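Local coordinates for protein acetyl-CoA acetyltransferase (Mycobacterium smegmatis, PDB 4EGV) that is a monomeric thiolase-like protein of type 1, built on the thiolase fold, and may have acyltransferase activity, at residues H186-A191 and Y195-N200; A311-S316 and I457-V462; G471-R476 and K494-G499. All coordinates share one frame; numbering follows the deposited sequence.

Interaction 1 (H186-A191 and Y195-N200)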
# COMPACT_ATOMS: atom_id res chain seq x y z
N HIS A 186 -10.65 0.52 21.70
CA HIS A 186 -10.82 1.95 21.66
C HIS A 186 -11.43 2.44 20.37
O HIS A 186 -11.84 3.56 20.27
CB HIS A 186 -9.50 2.66 21.93
CG HIS A 186 -9.26 2.94 23.37
ND1 HIS A 186 -8.63 2.05 24.20
CD2 HIS A 186 -9.58 4.00 24.13
CE1 HIS A 186 -8.57 2.55 25.41
NE2 HIS A 186 -9.14 3.73 25.39
N GLY A 187 -11.50 1.59 19.38
CA GLY A 187 -12.19 1.98 18.18
C GLY A 187 -11.34 1.82 16.97
O GLY A 187 -11.81 1.93 15.87
N LEU A 188 -10.08 1.56 17.18
CA LEU A 188 -9.22 1.33 16.06
C LEU A 188 -9.39 -0.05 15.50
O LEU A 188 -8.53 -0.90 15.62
CB LEU A 188 -7.79 1.53 16.48
CG LEU A 188 -7.54 2.57 17.54
CD1 LEU A 188 -6.44 3.40 17.08
CD2 LEU A 188 -8.76 3.36 17.71
N ILE A 189 -10.50 -0.28 14.84
CA ILE A 189 -10.65 -1.57 14.20
C ILE A 189 -10.51 -1.50 12.67
O ILE A 189 -9.76 -2.24 12.09
CB ILE A 189 -11.90 -2.33 14.68
CG1 ILE A 189 -12.22 -3.46 13.72
CG2 ILE A 189 -13.07 -1.41 14.83
CD1 ILE A 189 -11.63 -4.79 14.12
N GLY A 190 -11.18 -0.57 11.99
CA GLY A 190 -11.05 -0.40 10.55
C GLY A 190 -9.91 0.49 10.06
O GLY A 190 -9.43 1.31 10.79
N ALA A 191 -9.49 0.32 8.81
CA ALA A 191 -8.38 1.08 8.26
C ALA A 191 -8.50 2.60 8.29
O ALA A 191 -7.56 3.25 8.55
CB ALA A 191 -8.10 0.64 6.91
N TYR A 195 -5.91 5.60 9.87
CA TYR A 195 -5.26 6.49 8.96
C TYR A 195 -5.58 7.94 9.21
O TYR A 195 -4.78 8.81 8.88
CB TYR A 195 -5.58 6.13 7.51
CG TYR A 195 -4.59 5.14 6.93
CD1 TYR A 195 -3.29 5.53 6.56
CD2 TYR A 195 -4.93 3.80 6.80
CE1 TYR A 195 -2.39 4.61 6.06
CE2 TYR A 195 -4.03 2.86 6.29
CZ TYR A 195 -2.78 3.27 5.92
OH TYR A 195 -1.92 2.35 5.44
N GLY A 196 -6.75 8.20 9.79
CA GLY A 196 -7.15 9.51 10.19
C GLY A 196 -6.21 10.08 11.22
O GLY A 196 -5.85 11.26 11.15
N LEU A 197 -5.82 9.24 12.18
CA LEU A 197 -4.91 9.64 13.24
C LEU A 197 -3.51 10.02 12.71
O LEU A 197 -2.86 10.96 13.18
CB LEU A 197 -4.79 8.53 14.28
CG LEU A 197 -5.98 8.35 15.22
CD1 LEU A 197 -6.11 6.96 15.78
CD2 LEU A 197 -6.03 9.39 16.28
N LEU A 198 -3.03 9.27 11.73
CA LEU A 198 -1.73 9.48 11.13
C LEU A 198 -1.69 10.72 10.32
O LEU A 198 -0.75 11.43 10.31
CB LEU A 198 -1.36 8.31 10.20
CG LEU A 198 -0.57 7.10 10.68
CD1 LEU A 198 -1.03 6.59 11.96
CD2 LEU A 198 -0.55 6.04 9.69
N GLU A 199 -2.75 10.93 9.58
CA GLU A 199 -2.96 12.10 8.80
C GLU A 199 -3.11 13.36 9.62
O GLU A 199 -2.65 14.35 9.19
CB GLU A 199 -4.16 11.85 7.93
CG GLU A 199 -4.19 12.65 6.70
CD GLU A 199 -3.58 11.98 5.52
OE1 GLU A 199 -2.68 12.57 4.94
OE2 GLU A 199 -4.01 10.93 5.12
N ASN A 200 -3.71 13.32 10.80
CA ASN A 200 -3.82 14.48 11.65
C ASN A 200 -2.54 14.71 12.43
O ASN A 200 -2.23 15.80 12.78
CB ASN A 200 -5.02 14.36 12.56
CG ASN A 200 -6.27 14.73 11.91
OD1 ASN A 200 -6.29 15.55 11.07
ND2 ASN A 200 -7.31 14.12 12.29
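Y195 and A191 meet at the edge of a tyrosine ring, one turn apart along the chain. Followed outward, the Y195 side chain passes the carbonyl of A191 atom by atom: CB lies 3.6 Å from A191 O, and CG is only slightly farther. CD2 comes nearest, 3.2 Å from the same A191 O, which sits beside the ring edge and near the ring plane. CD2 is also the ring atom facing the A191 methyl, at 4.5 Å from A191 CB. Past it the ring leaves this contact and stacks with F346, and its OH accepts a hydrogen bond from the backbone N of A412.

The backbone uses the same oxygen: Y195 N donates to A191 O at 3.2 Å with an N-H...O angle of 159°. An apolar touch closes the other end, where L188 CD1 meets L197 CD1 at 3.8 Å and the two side chains cross at about a right angle. L197 CG lies anti to the carbonyl carbon (chi1 -74°), which places CD1 against L188. L188 centres an inverse gamma turn in the loop leading into helix 191-206. The A191-Y195 bond has the i+4 to i spacing of an alpha helix, here in its N-terminal part.

Interaction 2 (A311-S316 and I457-V462)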
# COMPACT_ATOMS: atom_id res chain seq x y z
N ALA A 311 8.03 6.93 16.94
CA ALA A 311 8.63 8.21 17.33
C ALA A 311 7.76 9.40 16.87
O ALA A 311 7.49 10.33 17.61
CB ALA A 311 10.06 8.31 16.82
N ASP A 312 7.30 9.33 15.63
CA ASP A 312 6.39 10.31 15.09
C ASP A 312 5.21 9.58 14.47
O ASP A 312 5.38 8.85 13.51
CB ASP A 312 7.10 11.14 14.04
CG ASP A 312 6.38 12.45 13.73
OD1 ASP A 312 5.27 12.67 14.27
OD2 ASP A 312 6.94 13.25 12.95
N ILE A 313 4.02 9.77 15.02
CA ILE A 313 2.84 9.13 14.46
C ILE A 313 2.57 9.64 13.04
O ILE A 313 2.08 8.89 12.20
CB ILE A 313 1.60 9.28 15.39
CG1 ILE A 313 1.85 8.52 16.69
CG2 ILE A 313 0.34 8.72 14.73
CD1 ILE A 313 0.82 8.72 17.81
N GLY A 314 2.95 10.89 12.78
CA GLY A 314 2.75 11.52 11.48
C GLY A 314 3.74 11.17 10.37
O GLY A 314 3.65 11.71 9.27
N ALA A 315 4.68 10.28 10.65
CA ALA A 315 5.65 9.84 9.66
C ALA A 315 5.91 8.36 9.76
O ALA A 315 5.58 7.72 10.74
CB ALA A 315 6.97 10.63 9.77
N SER A 316 6.48 7.82 8.70
CA SER A 316 6.87 6.42 8.67
C SER A 316 8.25 6.35 8.02
O SER A 316 8.36 6.29 6.81
CB SER A 316 5.82 5.59 7.91
OG SER A 316 6.19 4.23 7.83
N ILE A 457 -3.48 16.66 23.72
CA ILE A 457 -3.86 16.01 22.47
C ILE A 457 -2.66 15.97 21.50
O ILE A 457 -2.11 17.02 21.15
CB ILE A 457 -5.06 16.70 21.84
CG1 ILE A 457 -6.29 16.50 22.72
CG2 ILE A 457 -5.32 16.16 20.48
CD1 ILE A 457 -7.51 17.22 22.27
N GLU A 458 -2.23 14.78 21.08
CA GLU A 458 -1.17 14.70 20.07
C GLU A 458 -1.78 14.54 18.69
O GLU A 458 -1.33 15.16 17.72
CB GLU A 458 -0.16 13.59 20.39
CG GLU A 458 1.14 13.75 19.60
CD GLU A 458 2.12 12.61 19.80
OE1 GLU A 458 1.86 11.75 20.65
OE2 GLU A 458 3.13 12.56 19.08
N THR A 459 -2.81 13.70 18.62
CA THR A 459 -3.59 13.49 17.40
C THR A 459 -4.99 12.97 17.75
O THR A 459 -5.29 12.61 18.88
CB THR A 459 -2.84 12.60 16.40
OG1 THR A 459 -3.55 12.55 15.16
CG2 THR A 459 -2.63 11.22 16.95
N TYR A 460 -5.86 12.97 16.75
CA TYR A 460 -7.28 12.77 16.94
C TYR A 460 -7.92 12.32 15.63
O TYR A 460 -7.37 12.49 14.53
CB TYR A 460 -7.94 14.10 17.40
CG TYR A 460 -7.92 15.19 16.34
CD1 TYR A 460 -9.04 15.42 15.53
CD2 TYR A 460 -6.78 15.97 16.13
CE1 TYR A 460 -9.02 16.40 14.54
CE2 TYR A 460 -6.76 16.96 15.14
CZ TYR A 460 -7.89 17.17 14.35
OH TYR A 460 -7.87 18.15 13.37
N THR A 461 -9.09 11.75 15.76
CA THR A 461 -10.00 11.65 14.63
C THR A 461 -11.45 11.71 15.13
O THR A 461 -11.69 11.64 16.34
CB THR A 461 -9.70 10.39 13.77
OG1 THR A 461 -10.53 10.38 12.60
CG2 THR A 461 -9.86 9.13 14.58
N VAL A 462 -12.40 11.88 14.22
CA VAL A 462 -13.80 11.86 14.60
C VAL A 462 -14.56 10.91 13.69
O VAL A 462 -14.33 10.87 12.48
CB VAL A 462 -14.42 13.26 14.52
CG1 VAL A 462 -15.86 13.24 15.08
CG2 VAL A 462 -13.60 14.27 15.26
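I313 reaches across to E458 and T459 with a single atom, its terminal methyl CD1, and both close approaches between the segments are made by that methyl. The isoleucine stands at the second position of a type I beta turn running from D312 to A315, closed by A315 N to D312 O at 3.3 Å. The same loop holds an Asx turn: G314 N donates to D312 OD1 at 3.3 Å, approaching from well above the carboxylate plane, 66° out of it. With chi2 at 172° the I313 chain is extended, and this carries CD1 out of the turn to the strand.

Along 457-462, part of strand 453-463, E458 is met first. Its side chain is stretched out, with chi1 at -163°, and brings OE1 to 4.3 Å from I313 CD1, a loose van der Waals approach to the aliphatic tip. The charge is taken up by R482 and R476, each in a salt bridge to OE1, which probably eases the nearness of D312, whose OD1 lies 5.3 Å from E458 OE2. T459 comes next, and its methyl branch does the touching: T459 CG2 lies 4.3 Å from I313 CD1. Its hydroxyl branch serves another purpose, since OG1 donates to the carbonyl O of L197 on helix 191-206, and so the two branches divide between polar and apolar neighbours.

Two consecutive residues can both point their side chains at the turn because the strand is irregular here. E458 and T459 lie opposite one residue, I474, of the neighbouring strand. This is a classic beta bulge, set where the additional C-terminal domain meets a connecting loop before helix 317-330.

Interaction 3 (G471-R476 and K494-G499)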
# COMPACT_ATOMS: atom_id res chain seq x y z
N GLY A 471 -15.18 10.94 19.02
CA GLY A 471 -13.77 11.29 18.91
C GLY A 471 -12.83 10.24 19.46
O GLY A 471 -13.08 9.62 20.47
N ILE A 472 -11.73 10.03 18.76
CA ILE A 472 -10.67 9.17 19.25
C ILE A 472 -9.45 10.04 19.37
O ILE A 472 -9.11 10.81 18.46
CB ILE A 472 -10.34 8.05 18.28
CG1 ILE A 472 -11.63 7.40 17.70
CG2 ILE A 472 -9.35 7.09 18.89
CD1 ILE A 472 -12.20 6.24 18.44
N ILE A 473 -8.78 9.94 20.51
CA ILE A 473 -7.65 10.78 20.79
C ILE A 473 -6.43 9.93 21.16
O ILE A 473 -6.55 8.94 21.88
CB ILE A 473 -8.01 11.79 21.93
CG1 ILE A 473 -9.22 12.62 21.52
CG2 ILE A 473 -6.80 12.69 22.30
CD1 ILE A 473 -9.49 13.80 22.42
N ILE A 474 -5.27 10.29 20.63
CA ILE A 474 -4.01 9.89 21.23
C ILE A 474 -3.46 11.10 21.95
O ILE A 474 -3.31 12.16 21.37
CB ILE A 474 -2.99 9.40 20.19
CG1 ILE A 474 -3.44 8.09 19.55
CG2 ILE A 474 -1.62 9.23 20.81
CD1 ILE A 474 -2.84 7.84 18.21
N GLY A 475 -3.12 10.90 23.20
CA GLY A 475 -2.61 11.95 24.03
C GLY A 475 -1.27 11.72 24.66
O GLY A 475 -0.68 10.70 24.53
N ARG A 476 -0.79 12.72 25.34
CA ARG A 476 0.49 12.68 25.97
C ARG A 476 0.19 13.03 27.37
O ARG A 476 -0.69 13.80 27.62
CB ARG A 476 1.31 13.83 25.44
CG ARG A 476 2.39 13.53 24.49
CD ARG A 476 2.89 12.15 24.48
NE ARG A 476 3.58 12.00 23.23
CZ ARG A 476 4.86 11.74 23.11
NH1 ARG A 476 5.60 11.54 24.18
NH2 ARG A 476 5.40 11.69 21.93
N LYS A 494 -16.97 19.07 19.45
CA LYS A 494 -17.13 20.31 18.69
C LYS A 494 -15.74 20.89 18.32
O LYS A 494 -15.53 21.33 17.19
CB LYS A 494 -17.98 21.29 19.53
CG LYS A 494 -18.38 22.59 18.86
CD LYS A 494 -19.52 23.28 19.63
CE LYS A 494 -20.41 24.08 18.64
NZ LYS A 494 -21.31 25.03 19.32
N LEU A 495 -14.80 20.85 19.27
CA LEU A 495 -13.42 21.30 19.04
C LEU A 495 -12.69 20.43 18.01
O LEU A 495 -11.97 20.97 17.17
CB LEU A 495 -12.62 21.40 20.36
CG LEU A 495 -11.20 21.97 20.23
CD1 LEU A 495 -11.17 23.52 20.03
CD2 LEU A 495 -10.35 21.54 21.39
N LEU A 496 -12.87 19.11 18.08
CA LEU A 496 -12.23 18.18 17.13
C LEU A 496 -12.79 18.25 15.71
O LEU A 496 -12.05 18.08 14.72
CB LEU A 496 -12.27 16.73 17.62
CG LEU A 496 -11.72 16.39 19.01
CD1 LEU A 496 -12.00 14.94 19.38
CD2 LEU A 496 -10.26 16.67 19.11
N SER A 497 -14.09 18.52 15.59
CA SER A 497 -14.76 18.61 14.29
C SER A 497 -14.62 19.96 13.58
O SER A 497 -14.54 20.01 12.35
CB SER A 497 -16.25 18.30 14.41
OG SER A 497 -16.49 17.17 15.23
N GLU A 498 -14.60 21.04 14.36
CA GLU A 498 -14.78 22.38 13.82
C GLU A 498 -13.65 23.37 14.13
O GLU A 498 -13.54 24.39 13.45
CB GLU A 498 -16.11 22.98 14.31
CG GLU A 498 -17.38 22.32 13.73
CD GLU A 498 -18.71 23.01 14.16
OE1 GLU A 498 -18.72 23.86 15.09
OE2 GLU A 498 -19.75 22.67 13.54
N GLY A 499 -12.73 22.95 14.97
CA GLY A 499 -11.56 23.76 15.27
C GLY A 499 -10.20 23.14 15.01
O GLY A 499 -10.01 22.44 14.07
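In what is probably an OB-type domain, L496 of helix 490-498 packs on G471 and I473 of strand 470-476. A single methyl carries the contact: L496 CD1 lies 4.1 Å from G471 CA and equally 4.1 Å from I473 CD1. G471 and I473 lie on the same side of the strand, with I472 between them pointing away from the helix. G471 faces the helix, and I473 reaches it with CD1.

G471 has no side chain, so the leucine methyl rests directly over the strand backbone. I473 instead extends its CG1 branch, chi2 -169°, and its CD1 comes nearer to the helix than its CB does; the two side chains meet at a slant. L496 is likewise extended, with chi2 at 173°, and thereby projects CD1 from the helix to the strand.

The leucine also packs on V462 of the adjoining strand and on P501 just after the helix, whose last turn closes with E498 N to K494 O at 3.0 Å and G499 N to L495 O at 3.1 Å. Five antiparallel strands in the order 3-2-1-4-5, with a helix between the third and fourth, are consistent with an OB fold.

The three contacts touch one another pairwise and couple helix 191-206 to the additional C-terminal domain. The centre of interaction 1 lies about 9 Å from that of interaction 2 and about 12 Å from that of interaction 3, while interactions 2 and 3 are about 11 Å apart, centre to centre. Helix and strand are probably joined by N200 ND2 to Y460 O at 2.8 Å, and L197 CD2 packs on I474 CD1 at 4.0 Å. Segments 457-462 and 471-476 lie on neighbouring antiparallel strands of one sheet, T461 N lying 2.9 Å from I472 O, a probable hydrogen bond. One face of strand 470-476 thus receives helix 191-206 and another receives L496.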